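Local coordinates for C-domain type II peptide synthetase (PDB 4ZNM), which is a condensation-family domain of a type II peptide synthetase, built round two mixed beta sheets, at residues G106-S111 with G142-K147. Sequence-based numbering, arbitrary orientation.
Sequences GDVDES and GRFDQK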
ATOM      1  N   GLY A 106      -4.885 -24.122  16.699  1.00 25.48           N
ATOM      2  CA  GLY A 106      -4.313 -24.954  17.730  1.00 32.08           C
ATOM      3  C   GLY A 106      -4.019 -24.188  18.998  1.00 30.62           C
ATOM      4  O   GLY A 106      -3.657 -23.028  18.964  1.00 23.40           O
ATOM      5  N   ASP A 107      -4.174 -24.850  20.131  1.00 30.36           N
ATOM      6  CA  ASP A 107      -3.876 -24.222  21.420  1.00 41.37           C
ATOM      7  C   ASP A 107      -2.384 -24.347  21.693  1.00 38.21           C
ATOM      8  O   ASP A 107      -1.970 -25.239  22.409  1.00 37.81           O
ATOM      9  CB  ASP A 107      -4.686 -24.876  22.540  1.00 45.97           C
ATOM     10  CG  ASP A 107      -4.579 -24.125  23.867  1.00 50.27           C
ATOM     11  OD1 ASP A 107      -3.631 -23.331  24.037  1.00 46.69           O
ATOM     12  OD2 ASP A 107      -5.442 -24.346  24.747  1.00 53.12           O
ATOM     13  N   VAL A 108      -1.585 -23.453  21.123  1.00 32.69           N
ATOM     14  CA  VAL A 108      -0.133 -23.575  21.219  1.00 34.53           C
ATOM     15  C   VAL A 108       0.482 -22.395  21.980  1.00 32.84           C
ATOM     16  O   VAL A 108      -0.196 -21.416  22.273  1.00 38.81           O
ATOM     17  CB  VAL A 108       0.483 -23.703  19.820  1.00 27.17           C
ATOM     18  CG1 VAL A 108       0.094 -25.027  19.178  1.00 66.97           C
ATOM     19  CG2 VAL A 108       0.054 -22.517  18.923  1.00 35.62           C
ATOM     20  N   ASP A 109       1.769 -22.486  22.291  1.00 37.30           N
ATOM     21  CA  ASP A 109       2.435 -21.458  23.109  1.00 38.58           C
ATOM     22  C   ASP A 109       2.592 -20.156  22.302  1.00 32.58           C
ATOM     23  O   ASP A 109       2.455 -20.156  21.065  1.00 31.63           O
ATOM     24  CB  ASP A 109       3.783 -21.987  23.637  1.00 57.15           C
ATOM     25  CG  ASP A 109       4.782 -22.284  22.535  1.00 80.04           C
ATOM     26  OD1 ASP A 109       4.892 -21.477  21.588  1.00 82.66           O
ATOM     27  OD2 ASP A 109       5.478 -23.321  22.632  1.00 89.18           O
ATOM     28  N   GLU A 110       2.852 -19.042  22.978  1.00 39.87           N
ATOM     29  CA  GLU A 110       2.735 -17.725  22.334  1.00 40.07           C
ATOM     30  C   GLU A 110       3.570 -17.587  21.064  1.00 40.82           C
ATOM     31  O   GLU A 110       3.070 -17.105  20.025  1.00 48.25           O
ATOM     32  CB  GLU A 110       3.120 -16.613  23.319  1.00 49.11           C
ATOM     33  CG  GLU A 110       3.113 -15.182  22.703  1.00 49.48           C
ATOM     34  CD  GLU A 110       1.776 -14.813  22.044  1.00 43.88           C
ATOM     35  OE1 GLU A 110       0.755 -15.437  22.410  1.00 46.39           O
ATOM     36  OE2 GLU A 110       1.737 -13.913  21.158  1.00 39.18           O
ATOM     37  N   SER A 111       4.845 -17.972  21.114  1.00 39.17           N
ATOM     38  CA  SER A 111       5.685 -17.802  19.921  1.00 42.72           C
ATOM     39  C   SER A 111       5.112 -18.614  18.742  1.00 46.54           C
ATOM     40  O   SER A 111       5.181 -18.203  17.582  1.00 43.42           O
ATOM     41  CB  SER A 111       7.135 -18.199  20.181  1.00 49.66           C
ATOM     42  OG  SER A 111       7.256 -19.570  20.489  1.00 61.96           O
ATOM     43  N   GLY A 142      -8.654 -17.436  12.217  1.00 19.04           N
ATOM     44  CA  GLY A 142      -7.891 -18.522  12.803  1.00 21.75           C
ATOM     45  C   GLY A 142      -7.927 -18.480  14.322  1.00 19.84           C
ATOM     46  O   GLY A 142      -7.384 -17.567  14.921  1.00 17.84           O
ATOM     47  N   ARG A 143      -8.560 -19.456  14.958  1.00 18.68           N
ATOM     48  CA  ARG A 143      -8.700 -19.407  16.430  1.00 18.90           C
ATOM     49  C   ARG A 143      -7.696 -20.300  17.071  1.00 19.77           C
ATOM     50  O   ARG A 143      -7.546 -21.442  16.682  1.00 24.99           O
ATOM     51  CB  ARG A 143     -10.095 -19.810  16.843  1.00 18.85           C
ATOM     52  CG  ARG A 143     -11.181 -19.000  16.142  1.00 21.49           C
ATOM     53  CD  ARG A 143     -12.544 -19.260  16.750  1.00 21.02           C
ATOM     54  NE  ARG A 143     -12.661 -18.616  18.037  1.00 28.11           N
ATOM     55  CZ  ARG A 143     -13.763 -18.610  18.782  1.00 28.77           C
ATOM     56  NH1 ARG A 143     -14.875 -19.211  18.362  1.00 24.89           N
ATOM     57  NH2 ARG A 143     -13.751 -18.005  19.955  1.00 26.42           N
ATOM     58  N   PHE A 144      -7.017 -19.797  18.087  1.00 24.03           N
ATOM     59  CA  PHE A 144      -6.171 -20.645  18.910  1.00 23.73           C
ATOM     60  C   PHE A 144      -6.939 -21.336  20.028  1.00 23.23           C
ATOM     61  O   PHE A 144      -6.729 -22.523  20.312  1.00 23.65           O
ATOM     62  CB  PHE A 144      -5.049 -19.815  19.500  1.00 22.89           C
ATOM     63  CG  PHE A 144      -4.206 -19.139  18.450  1.00 23.57           C
ATOM     64  CD1 PHE A 144      -3.325 -19.871  17.669  1.00 25.64           C
ATOM     65  CD2 PHE A 144      -4.293 -17.777  18.248  1.00 28.80           C
ATOM     66  CE1 PHE A 144      -2.538 -19.239  16.709  1.00 27.76           C
ATOM     67  CE2 PHE A 144      -3.508 -17.156  17.304  1.00 32.45           C
ATOM     68  CZ  PHE A 144      -2.636 -17.890  16.531  1.00 30.48           C
ATOM     69  N   ASP A 145      -7.781 -20.569  20.694  1.00 24.30           N
ATOM     70  CA  ASP A 145      -8.576 -21.072  21.817  1.00 24.90           C
ATOM     71  C   ASP A 145      -9.760 -20.122  21.926  1.00 25.26           C
ATOM     72  O   ASP A 145      -9.984 -19.309  21.008  1.00 22.57           O
ATOM     73  CB  ASP A 145      -7.745 -21.180  23.101  1.00 25.11           C
ATOM     74  CG  ASP A 145      -7.183 -19.842  23.571  1.00 31.82           C
ATOM     75  OD1 ASP A 145      -7.865 -18.815  23.369  1.00 30.43           O
ATOM     76  OD2 ASP A 145      -6.074 -19.818  24.171  1.00 37.30           O
ATOM     77  N   GLN A 146     -10.548 -20.241  22.986  1.00 21.78           N
ATOM     78  CA  GLN A 146     -11.840 -19.552  23.049  1.00 24.18           C
ATOM     79  C   GLN A 146     -11.671 -18.038  23.236  1.00 26.96           C
ATOM     80  O   GLN A 146     -12.641 -17.282  23.131  1.00 27.80           O
ATOM     81  CB  GLN A 146     -12.709 -20.143  24.175  1.00 36.22           C
ATOM     82  CG  GLN A 146     -13.317 -21.502  23.829  1.00 33.36           C
ATOM     83  CD  GLN A 146     -14.303 -21.414  22.661  1.00 40.43           C
ATOM     84  OE1 GLN A 146     -15.353 -20.782  22.758  1.00 44.50           O
ATOM     85  NE2 GLN A 146     -13.943 -22.014  21.545  1.00 43.10           N
ATOM     86  N   LYS A 147     -10.451 -17.583  23.488  1.00 20.22           N
ATOM     87  CA  LYS A 147     -10.244 -16.145  23.730  1.00 22.51           C
ATOM     88  C   LYS A 147      -9.064 -15.526  22.970  1.00 23.91           C
ATOM     89  O   LYS A 147      -8.767 -14.332  23.150  1.00 20.02           O
ATOM     90  CB  LYS A 147     -10.059 -15.894  25.245  1.00 29.26           C
ATOM     91  CG  LYS A 147      -8.916 -16.663  25.860  1.00 47.63           C
ATOM     92  CD  LYS A 147      -8.829 -16.447  27.373  1.00 70.99           C
ATOM     93  CE  LYS A 147      -7.717 -17.280  27.988  1.00 83.26           C
ATOM     94  NZ  LYS A 147      -7.942 -18.739  27.801  1.00 83.90           N
TER
HETATM   95  O   HOH W   1      -7.420 -24.152  18.165  1.00 32.26           O
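The ring of Phe-144 turns its edge to the carbonyl of Gly-106, whose O lies in the ring plane 3.4 Å from CD1. CG of Phe-144 stands anti to its carbonyl carbon (chi1 -58°), on the side of its backbone N; CG2 of Val-108 approaches the ring obliquely, 4.5 Å from CD1. The CA of Phe-144 makes a CA-H...O contact with the Gly-106 O. No direct hydrogen bond joins the segments. Instead a water accepts from Gly-106 N at 2.9 Å and lies within hydrogen-bonding distance of the carbonyl O atoms of Arg-143 and Phe-144, beside the corner that the chain turns at Phe-144. The carboxylates of Asp-107 and Asp-145 lie near each other, OD1 of Asp-107 4.3 Å from OD2 of Asp-145. Arg-113, on helix 110-125 of the beta-alpha-beta unit with strands 101-104 and 137-143, forms salt bridges to both. Asp-145 OD1 closes an Asx turn, accepting from Lys-147 N at 2.9 Å on its anti side, tilted 24° from the carboxylate plane. The contact thus rests on a water, an aromatic edge against a carbonyl, and a shared arginine, whose positive charge probably offsets the repulsion between the two acids.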